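Local coordinates for kinesin-like protein (Caenorhabditis elegans, PDB 5X3E) that probably couples ATP hydrolysis to movement along microtubules as a kinesin-6 motor, captured here in a nucleotide-free state, at residues A166-E171 against T300-M305; V217-V222 against L271-L276; R244-D249 against M254-A259. All coordinates share one frame; numbering follows the deposited sequence.

Contact 1: residues A166-E171 against T300-M305; sequences ALNTFE and TIKLVM. With SO4 (sulfate ion), chain G; SO4 (sulfate ion), chain C.
Phe170 and Val304 make the apolar half of this contact. Methyl CG2 of Val304 sits over the middle of one face of the phenyl ring, with a distance of 3.7 Å from Val304 CG2 to the ring centroid, only 12° off the ring normal: a CH-pi contact. All but one of the ring carbons lie within about 4.1 Å of that methyl, which confirms its central placing. CG of Phe170 is turned beside its own backbone N (chi1 -70°), a rotation that sends the ring toward strand 296-307. Phe218 of the neighbouring strand 213-225 also meets this ring, with planes at about 50°, and Ile324 touches both Phe170 and Val304.

The polar half is an indirect encounter around Lys302. Its chain is fully extended beyond CG, with CD passing near the edge of the Phe170 ring, 4.5 Å from Phe170 CZ. Lys302 NZ ends 3.7 Å from Asn168 OD1, too long to count as a bond. Lys302 NZ instead donates to O1 of a sulfate (chain C) at 2.7 Å and forms a salt bridge with Asp261, while Asn168 ND2 is hydrogen-bonded to Asp249.

No hydrogen bond crosses between 166-171 and 300-305, and only 174 Å² is buried. The closest CA pair, Phe170 and Val304, is 8.0 Å apart, so 169-171, in the two-stranded hairpin of 162-165 and 169-172, meets strand 296-307 of the kinesin motor domain's central sheet here through side chains. The chemistry thus divides: dispersion over a ring face joins the elements, whereas the charge of the buried lysine is probably balanced by Asp261 and by a sulfate likely to come from the crystallisation liquor.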
loop_
_atom_site.group_PDB
_atom_site.type_symbol
_atom_site.label_atom_id
_atom_site.label_comp_id
_atom_site.label_asym_id
_atom_site.label_seq_id
_atom_site.Cartn_x
_atom_site.Cartn_y
_atom_site.Cartn_z
ATOM N N ALA A 166 17.419 4.693 14.919
ATOM C CA ALA A 166 17.009 6.086 14.785
ATOM C C ALA A 166 17.018 6.541 13.330
ATOM O O ALA A 166 17.793 6.051 12.503
ATOM C CB ALA A 166 17.926 6.987 15.609
ATOM N N LEU A 167 16.133 7.492 13.029
ATOM C CA LEU A 167 16.068 8.148 11.723
ATOM C C LEU A 167 15.915 7.132 10.593
ATOM O O LEU A 167 16.649 7.147 9.601
ATOM C CB LEU A 167 17.290 9.042 11.501
ATOM C CG LEU A 167 17.369 10.261 12.422
ATOM C CD1 LEU A 167 18.691 10.984 12.270
ATOM C CD2 LEU A 167 16.212 11.203 12.128
ATOM N N ASN A 168 14.943 6.232 10.763
ATOM C CA ASN A 168 14.475 5.357 9.688
ATOM C C ASN A 168 15.597 4.460 9.153
ATOM O O ASN A 168 15.795 4.334 7.942
ATOM C CB ASN A 168 13.855 6.194 8.564
ATOM C CG ASN A 168 13.078 5.359 7.565
ATOM O OD1 ASN A 168 12.312 4.463 7.938
ATOM N ND2 ASN A 168 13.281 5.641 6.282
ATOM N N THR A 169 16.340 3.832 10.068
ATOM C CA THR A 169 17.444 2.943 9.711
ATOM C C THR A 169 17.261 1.585 10.392
ATOM O O THR A 169 16.331 1.379 11.181
ATOM C CB THR A 169 18.803 3.558 10.080
ATOM O OG1 THR A 169 18.850 3.831 11.486
ATOM C CG2 THR A 169 19.069 4.843 9.302
ATOM N N PHE A 170 18.151 0.642 10.063
ATOM C CA PHE A 170 18.183 -0.677 10.691
ATOM C C PHE A 170 19.607 -1.023 11.101
ATOM O O PHE A 170 20.560 -0.689 10.394
ATOM C CB PHE A 170 17.619 -1.766 9.753
ATOM C CG PHE A 170 16.139 -1.657 9.531
ATOM C CD1 PHE A 170 15.248 -2.320 10.363
ATOM C CD2 PHE A 170 15.636 -0.854 8.525
ATOM C CE1 PHE A 170 13.876 -2.195 10.182
ATOM C CE2 PHE A 170 14.267 -0.725 8.337
ATOM C CZ PHE A 170 13.385 -1.393 9.164
ATOM N N GLU A 171 19.750 -1.692 12.241
ATOM C CA GLU A 171 21.042 -2.147 12.729
ATOM C C GLU A 171 21.043 -3.668 12.817
ATOM O O GLU A 171 20.038 -4.325 12.540
ATOM C CB GLU A 171 21.371 -1.526 14.089
ATOM C CG GLU A 171 21.433 -0.014 14.105
ATOM C CD GLU A 171 22.544 0.540 13.241
ATOM O OE1 GLU A 171 23.544 -0.178 13.028
ATOM O OE2 GLU A 171 22.414 1.692 12.774
ATOM N N THR A 300 2.729 -0.650 4.892
ATOM C CA THR A 300 3.997 -0.720 4.176
ATOM C C THR A 300 4.726 -2.003 4.548
ATOM O O THR A 300 5.026 -2.233 5.726
ATOM C CB THR A 300 4.866 0.494 4.489
ATOM O OG1 THR A 300 4.165 1.689 4.120
ATOM C CG2 THR A 300 6.171 0.415 3.716
ATOM N N ILE A 301 5.021 -2.820 3.545
ATOM C CA ILE A 301 5.804 -4.040 3.706
ATOM C C ILE A 301 7.242 -3.722 3.335
ATOM O O ILE A 301 7.522 -3.324 2.198
ATOM C CB ILE A 301 5.251 -5.182 2.840
ATOM C CG1 ILE A 301 3.752 -5.359 3.093
ATOM C CG2 ILE A 301 6.011 -6.473 3.119
ATOM C CD1 ILE A 301 3.037 -6.150 2.031
ATOM N N LYS A 302 8.149 -3.872 4.294
ATOM C CA LYS A 302 9.560 -3.577 4.092
ATOM C C LYS A 302 10.365 -4.866 4.064
ATOM O O LYS A 302 10.284 -5.680 4.991
ATOM C CB LYS A 302 10.096 -2.657 5.188
ATOM C CG LYS A 302 9.380 -1.332 5.279
ATOM C CD LYS A 302 9.958 -0.489 6.399
ATOM C CE LYS A 302 9.252 0.854 6.477
ATOM N NZ LYS A 302 9.840 1.730 7.521
ATOM N N LEU A 303 11.159 -5.031 3.015
ATOM C CA LEU A 303 12.080 -6.151 2.898
ATOM C C LEU A 303 13.469 -5.630 3.248
ATOM O O LEU A 303 14.132 -4.992 2.425
ATOM C CB LEU A 303 12.030 -6.751 1.497
ATOM C CG LEU A 303 12.921 -7.968 1.263
ATOM C CD1 LEU A 303 12.515 -9.080 2.203
ATOM C CD2 LEU A 303 12.840 -8.423 -0.186
ATOM N N VAL A 304 13.897 -5.885 4.479
ATOM C CA VAL A 304 15.199 -5.439 4.968
ATOM C C VAL A 304 16.228 -6.510 4.618
ATOM O O VAL A 304 16.177 -7.626 5.142
ATOM C CB VAL A 304 15.163 -5.183 6.477
ATOM C CG1 VAL A 304 16.555 -4.806 6.989
ATOM C CG2 VAL A 304 14.111 -4.126 6.810
ATOM N N MET A 305 17.184 -6.161 3.761
ATOM C CA MET A 305 18.166 -7.109 3.251
ATOM C C MET A 305 19.581 -6.688 3.630
ATOM O O MET A 305 19.859 -5.504 3.835
ATOM C CB MET A 305 18.055 -7.245 1.722
ATOM C CG MET A 305 16.829 -8.021 1.264
ATOM S SD MET A 305 16.332 -7.695 -0.439
ATOM C CE MET A 305 17.856 -8.032 -1.287
HETATM S S SO4 G . 19.511 1.457 6.658
HETATM O O1 SO4 G . 20.485 0.639 5.941
HETATM O O2 SO4 G . 18.503 1.933 5.720
HETATM O O3 SO4 G . 18.885 0.685 7.726
HETATM O O4 SO4 G . 20.207 2.599 7.243
HETATM S S SO4 C . 7.190 4.434 7.902
HETATM O O1 SO4 C . 8.534 4.078 7.444
HETATM O O2 SO4 C . 6.192 3.842 7.015
HETATM O O3 SO4 C . 7.035 5.882 7.880
HETATM O O4 SO4 C . 6.987 3.957 9.262
#

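Contact 2: residues V217-V222 against L271-L276; sequences VFVTYV and LEVFCL. With SO4 (sulfate ion), chain C.
Strand 217-222 and helix segment 271-276 approach with CA atoms 8.2 Å apart at Val219 and Val273 and 7.1 Å apart at Tyr221 and Phe274, a spacing bridged by side chains, without a hydrogen bond between the segments. This is helix-on-sheet packing in the P-loop NTPase fold of the kinesin motor domain: helix 267-281 lies against one face of the central sheet, where alternate strand residues Val219 and Tyr221 point at it, while Thr220 points away and gives its hydroxyl to a sulfate (chain C).

The valine methyls meet end on, CG2 of Val219 lying 3.7 Å from CG1 of Val273. Beside them the rings of Tyr221 and Phe274 have nearly parallel planes, 18° apart, but the rings are offset, centroids 5.1 Å apart, with little of one lying over the other. CG of Phe274 stands opposite its backbone N (chi1 172°), which brings one side of the ring to the tyrosine although the CB itself does not aim at the strand. Phe299 of strand 296-307 meets both rings edge-to-face, and all four contacting residues are buried. The phenol hydroxyl is hydrogen-bonded to Glu278, one turn further along the helix than Phe274. At the same end of the tyrosine, CE1 of Phe274 comes to 3.5 Å from Tyr221 OH, and CD1 of Phe274 lies 3.6 Å from Tyr221 CE2.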
loop_
_atom_site.group_PDB
_atom_site.type_symbol
_atom_site.label_atom_id
_atom_site.label_comp_id
_atom_site.label_asym_id
_atom_site.label_seq_id
_atom_site.Cartn_x
_atom_site.Cartn_y
_atom_site.Cartn_z
ATOM N N VAL A 217 11.415 -9.242 7.360
ATOM C CA VAL A 217 10.259 -8.459 6.943
ATOM C C VAL A 217 9.781 -7.619 8.122
ATOM O O VAL A 217 9.570 -8.133 9.229
ATOM C CB VAL A 217 9.129 -9.353 6.402
ATOM C CG1 VAL A 217 7.932 -8.503 5.990
ATOM C CG2 VAL A 217 9.623 -10.167 5.216
ATOM N N PHE A 218 9.617 -6.328 7.880
ATOM C CA PHE A 218 9.050 -5.400 8.843
ATOM C C PHE A 218 7.826 -4.762 8.212
ATOM O O PHE A 218 7.804 -4.510 7.005
ATOM C CB PHE A 218 10.068 -4.323 9.248
ATOM C CG PHE A 218 11.214 -4.842 10.078
ATOM C CD1 PHE A 218 11.216 -4.678 11.457
ATOM C CD2 PHE A 218 12.290 -5.485 9.482
ATOM C CE1 PHE A 218 12.270 -5.149 12.228
ATOM C CE2 PHE A 218 13.345 -5.960 10.248
ATOM C CZ PHE A 218 13.336 -5.794 11.622
ATOM N N VAL A 219 6.798 -4.519 9.011
ATOM C CA VAL A 219 5.616 -3.820 8.531
ATOM C C VAL A 219 5.392 -2.592 9.396
ATOM O O VAL A 219 5.627 -2.619 10.611
ATOM C CB VAL A 219 4.358 -4.720 8.513
ATOM C CG1 VAL A 219 4.569 -5.917 7.595
ATOM C CG2 VAL A 219 3.992 -5.174 9.914
ATOM N N THR A 220 4.969 -1.508 8.759
ATOM C CA THR A 220 4.403 -0.366 9.454
ATOM C C THR A 220 2.974 -0.188 8.967
ATOM O O THR A 220 2.678 -0.417 7.788
ATOM C CB THR A 220 5.209 0.928 9.220
ATOM O OG1 THR A 220 5.276 1.220 7.819
ATOM C CG2 THR A 220 6.616 0.773 9.751
ATOM N N TYR A 221 2.080 0.163 9.885
ATOM C CA TYR A 221 0.690 0.429 9.542
ATOM C C TYR A 221 0.339 1.815 10.054
ATOM O O TYR A 221 0.375 2.062 11.264
ATOM C CB TYR A 221 -0.252 -0.626 10.124
ATOM C CG TYR A 221 -1.614 -0.649 9.460
ATOM C CD1 TYR A 221 -1.875 0.137 8.341
ATOM C CD2 TYR A 221 -2.636 -1.459 9.947
ATOM C CE1 TYR A 221 -3.118 0.121 7.723
ATOM C CE2 TYR A 221 -3.885 -1.485 9.333
ATOM C CZ TYR A 221 -4.120 -0.693 8.221
ATOM O OH TYR A 221 -5.353 -0.712 7.605
ATOM N N VAL A 222 0.006 2.713 9.135
ATOM C CA VAL A 222 -0.136 4.132 9.425
ATOM C C VAL A 222 -1.455 4.634 8.853
ATOM O O VAL A 222 -1.900 4.176 7.795
ATOM C CB VAL A 222 1.062 4.925 8.858
ATOM C CG1 VAL A 222 0.827 6.360 9.003
ATOM C CG2 VAL A 222 2.314 4.602 9.649
ATOM N N LEU A 271 -0.355 -10.654 9.139
ATOM C CA LEU A 271 -1.792 -10.419 9.173
ATOM C C LEU A 271 -2.292 -10.179 10.589
ATOM O O LEU A 271 -3.248 -9.420 10.778
ATOM C CB LEU A 271 -2.527 -11.599 8.546
ATOM C CG LEU A 271 -2.551 -11.584 7.021
ATOM C CD1 LEU A 271 -3.049 -12.914 6.478
ATOM C CD2 LEU A 271 -3.428 -10.442 6.538
ATOM N N GLU A 272 -1.693 -10.838 11.589
ATOM C CA GLU A 272 -2.054 -10.550 12.976
ATOM C C GLU A 272 -1.742 -9.105 13.330
ATOM O O GLU A 272 -2.516 -8.445 14.032
ATOM C CB GLU A 272 -1.327 -11.496 13.933
ATOM C CG GLU A 272 -1.807 -12.943 13.891
ATOM C CD GLU A 272 -1.071 -13.837 14.881
ATOM O OE1 GLU A 272 -0.244 -13.317 15.662
ATOM O OE2 GLU A 272 -1.324 -15.062 14.877
ATOM N N VAL A 273 -0.618 -8.593 12.835
ATOM C CA VAL A 273 -0.272 -7.197 13.066
ATOM C C VAL A 273 -1.238 -6.286 12.324
ATOM O O VAL A 273 -1.706 -5.279 12.872
ATOM C CB VAL A 273 1.194 -6.944 12.663
ATOM C CG1 VAL A 273 1.514 -5.465 12.686
ATOM C CG2 VAL A 273 2.122 -7.679 13.609
ATOM N N PHE A 274 -1.568 -6.630 11.074
ATOM C CA PHE A 274 -2.522 -5.827 10.313
ATOM C C PHE A 274 -3.862 -5.732 11.033
ATOM O O PHE A 274 -4.468 -4.655 11.091
ATOM C CB PHE A 274 -2.698 -6.404 8.909
ATOM C CG PHE A 274 -3.800 -5.750 8.121
ATOM C CD1 PHE A 274 -3.570 -4.568 7.436
ATOM C CD2 PHE A 274 -5.060 -6.322 8.055
ATOM C CE1 PHE A 274 -4.580 -3.965 6.706
ATOM C CE2 PHE A 274 -6.071 -5.723 7.327
ATOM C CZ PHE A 274 -5.831 -4.544 6.652
ATOM N N CYS A 275 -4.348 -6.850 11.576
ATOM C CA CYS A 275 -5.619 -6.829 12.286
ATOM C C CYS A 275 -5.541 -5.984 13.550
ATOM O O CYS A 275 -6.522 -5.322 13.912
ATOM C CB CYS A 275 -6.064 -8.252 12.608
ATOM S SG CYS A 275 -6.527 -9.205 11.144
ATOM N N LEU A 276 -4.395 -5.998 14.236
ATOM C CA LEU A 276 -4.213 -5.116 15.385
ATOM C C LEU A 276 -4.338 -3.655 14.980
ATOM O O LEU A 276 -4.970 -2.861 15.685
ATOM C CB LEU A 276 -2.856 -5.367 16.041
ATOM C CG LEU A 276 -2.547 -4.415 17.198
ATOM C CD1 LEU A 276 -3.552 -4.601 18.321
ATOM C CD2 LEU A 276 -1.133 -4.613 17.699
HETATM S S SO4 C . 7.190 4.434 7.902
HETATM O O1 SO4 C . 8.534 4.078 7.444
HETATM O O2 SO4 C . 6.192 3.842 7.015
HETATM O O3 SO4 C . 7.035 5.882 7.880
HETATM O O4 SO4 C . 6.987 3.957 9.262
#

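Contact 3: residues R244-D249 against M254-A259; sequences REIRHD and MYVDGA. With SO4 (sulfate ion), chain C; SO4 (sulfate ion), chain M.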
loop_
_atom_site.group_PDB
_atom_site.type_symbol
_atom_site.label_atom_id
_atom_site.label_comp_id
_atom_site.label_asym_id
_atom_site.label_seq_id
_atom_site.Cartn_x
_atom_site.Cartn_y
_atom_site.Cartn_z
ATOM N N ARG A 244 1.724 11.982 14.478
ATOM C CA ARG A 244 3.054 11.645 14.002
ATOM C C ARG A 244 3.438 12.559 12.850
ATOM O O ARG A 244 2.588 13.006 12.077
ATOM C CB ARG A 244 3.124 10.194 13.565
ATOM C CG ARG A 244 2.769 9.188 14.644
ATOM C CD ARG A 244 3.785 9.191 15.778
ATOM N NE ARG A 244 3.422 8.238 16.826
ATOM C CZ ARG A 244 4.087 8.082 17.966
ATOM N NH1 ARG A 244 5.160 8.818 18.218
ATOM N NH2 ARG A 244 3.677 7.186 18.857
ATOM N N GLU A 245 4.731 12.831 12.748
ATOM C CA GLU A 245 5.257 13.783 11.783
ATOM C C GLU A 245 5.772 13.035 10.558
ATOM O O GLU A 245 6.488 12.036 10.686
ATOM C CB GLU A 245 6.366 14.630 12.411
ATOM C CG GLU A 245 6.909 15.731 11.514
ATOM C CD GLU A 245 6.326 17.088 11.840
ATOM O OE1 GLU A 245 5.437 17.158 12.714
ATOM O OE2 GLU A 245 6.763 18.087 11.228
ATOM N N ILE A 246 5.404 13.519 9.377
ATOM C CA ILE A 246 5.891 12.965 8.120
ATOM C C ILE A 246 7.132 13.749 7.710
ATOM O O ILE A 246 7.062 14.963 7.490
ATOM C CB ILE A 246 4.801 13.027 7.038
ATOM C CG1 ILE A 246 3.709 11.999 7.348
ATOM C CG2 ILE A 246 5.392 12.796 5.656
ATOM C CD1 ILE A 246 2.418 12.202 6.585
ATOM N N ARG A 247 8.270 13.058 7.611
ATOM C CA ARG A 247 9.549 13.706 7.350
ATOM C C ARG A 247 10.428 12.784 6.515
ATOM O O ARG A 247 10.083 11.627 6.261
ATOM C CB ARG A 247 10.241 14.082 8.658
ATOM C CG ARG A 247 10.540 12.900 9.561
ATOM C CD ARG A 247 11.023 13.384 10.913
ATOM N NE ARG A 247 12.174 14.277 10.813
ATOM C CZ ARG A 247 12.665 14.962 11.839
ATOM N NH1 ARG A 247 12.097 14.850 13.030
ATOM N NH2 ARG A 247 13.714 15.755 11.682
ATOM N N HIS A 248 11.574 13.308 6.076
ATOM C CA HIS A 248 12.529 12.529 5.298
ATOM C C HIS A 248 13.734 12.134 6.140
ATOM O O HIS A 248 13.995 12.716 7.196
ATOM C CB HIS A 248 13.019 13.292 4.062
ATOM C CG HIS A 248 13.825 14.510 4.382
ATOM N ND1 HIS A 248 13.253 15.743 4.600
ATOM C CD2 HIS A 248 15.163 14.689 4.505
ATOM C CE1 HIS A 248 14.201 16.627 4.853
ATOM N NE2 HIS A 248 15.369 16.014 4.801
ATOM N N ASP A 249 14.475 11.133 5.650
ATOM C CA ASP A 249 15.727 10.706 6.255
ATOM C C ASP A 249 16.904 11.240 5.440
ATOM O O ASP A 249 16.737 12.045 4.519
ATOM C CB ASP A 249 15.777 9.178 6.401
ATOM C CG ASP A 249 15.623 8.434 5.073
ATOM O OD1 ASP A 249 15.928 8.999 3.998
ATOM O OD2 ASP A 249 15.208 7.254 5.114
ATOM N N MET A 254 10.924 9.446 2.430
ATOM C CA MET A 254 9.871 9.816 3.363
ATOM C C MET A 254 9.622 8.694 4.370
ATOM O O MET A 254 9.774 7.510 4.065
ATOM C CB MET A 254 8.584 10.130 2.606
ATOM C CG MET A 254 8.694 11.346 1.704
ATOM S SD MET A 254 9.154 12.829 2.612
ATOM C CE MET A 254 10.578 13.315 1.658
ATOM N N TYR A 255 9.255 9.082 5.589
ATOM C CA TYR A 255 8.865 8.118 6.609
ATOM C C TYR A 255 8.070 8.834 7.694
ATOM O O TYR A 255 8.010 10.065 7.747
ATOM C CB TYR A 255 10.080 7.392 7.211
ATOM C CG TYR A 255 10.934 8.210 8.166
ATOM C CD1 TYR A 255 10.873 7.996 9.542
ATOM C CD2 TYR A 255 11.802 9.191 7.695
ATOM C CE1 TYR A 255 11.654 8.740 10.425
ATOM C CE2 TYR A 255 12.591 9.942 8.570
ATOM C CZ TYR A 255 12.511 9.710 9.933
ATOM O OH TYR A 255 13.287 10.443 10.802
ATOM N N VAL A 256 7.465 8.039 8.567
ATOM C CA VAL A 256 6.700 8.539 9.703
ATOM C C VAL A 256 7.606 8.442 10.927
ATOM O O VAL A 256 8.017 7.343 11.316
ATOM C CB VAL A 256 5.390 7.753 9.889
ATOM C CG1 VAL A 256 4.635 8.252 11.101
ATOM C CG2 VAL A 256 4.509 7.851 8.640
ATOM N N ASP A 257 7.905 9.600 11.527
ATOM C CA ASP A 257 8.963 9.732 12.532
ATOM C C ASP A 257 8.853 8.695 13.649
ATOM O O ASP A 257 9.739 7.852 13.821
ATOM C CB ASP A 257 8.943 11.161 13.094
ATOM C CG ASP A 257 10.100 11.448 14.035
ATOM O OD1 ASP A 257 10.939 10.554 14.260
ATOM O OD2 ASP A 257 10.197 12.590 14.520
ATOM N N GLY A 258 7.783 8.742 14.427
ATOM C CA GLY A 258 7.649 7.804 15.526
ATOM C C GLY A 258 6.894 6.523 15.245
ATOM O O GLY A 258 6.550 5.814 16.195
ATOM N N ALA A 259 6.632 6.198 13.980
ATOM C CA ALA A 259 5.922 4.965 13.662
ATOM C C ALA A 259 6.777 3.742 13.947
ATOM O O ALA A 259 7.996 3.752 13.756
ATOM C CB ALA A 259 5.490 4.956 12.197
HETATM S S SO4 C . 7.190 4.434 7.902
HETATM O O1 SO4 C . 8.534 4.078 7.444
HETATM O O2 SO4 C . 6.192 3.842 7.015
HETATM O O3 SO4 C . 7.035 5.882 7.880
HETATM O O4 SO4 C . 6.987 3.957 9.262
HETATM S S SO4 M . 10.566 17.479 3.278
HETATM O O1 SO4 M . 10.499 16.580 4.429
HETATM O O2 SO4 M . 10.399 16.734 2.032
HETATM O O3 SO4 M . 9.518 18.487 3.406
HETATM O O4 SO4 M . 11.863 18.148 3.250
#
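The side chains of Arg247 and Tyr255 run alongside each other in the same direction, with guanidinium and phenol planes 19° apart. From CB, the arginine's CG is set between backbone N and carbonyl carbon (chi1 60°), and lies 3.7 Å from Tyr255 CE2. CD follows, 3.7 Å from both Tyr255 OH and Asp257 CB. After the bend at chi3, NE passes the phenol oxygen and NH1 reaches Asp257 OD2 at 3.3 Å, a salt bridge whose hydrogen bond is weak; the carboxylate stands almost perpendicular to the guanidinium, at 86°.

Beneath this chain runs the ladder of a beta hairpin, strands 243-248 and 254-256, at an edge of the motor domain's mixed sheet. Arg247 and Tyr255 form its hydrogen-bonded pair, Arg247 N to Tyr255 O at 3.0 Å and Tyr255 N to Arg247 O at 2.8 Å; Asp257 N adds a nearly straight bond to Glu245 O. Side chains of Ile246 and Val256 occupy the other face, as do His248 and Met254, where Met254 CE packs on His248 CB. Helix 390-394 touches Ile246 and Met254 there. His248 ND1 donates in the ring plane to sulfate M O1 at 2.9 Å.

In the fold
One mixed sheet connects the three sites. Contacts 1 and 2, with centres about 14 Å apart, share its adjacent antiparallel strands: Lys302 N lies 2.8 Å from Phe218 O and Thr300 N 2.9 Å from Thr220 O, both probable hydrogen bonds. Contact 3, about 13 Å from contact 1 between centres, is tied to it by the amide-carboxylate bond, 2.8 Å from Asn168 ND2 to Asp249 OD2, with Leu167 CD2 packing on Tyr255 OH. The centres of contacts 2 and 3 are about 17 Å apart, and the two meet where Val222 CG1 lies 4.0 Å from Val256 CG2. Sulfate C touches all three. In contact 2, Phe274 comes close to the probable P-loop, with no contact to it.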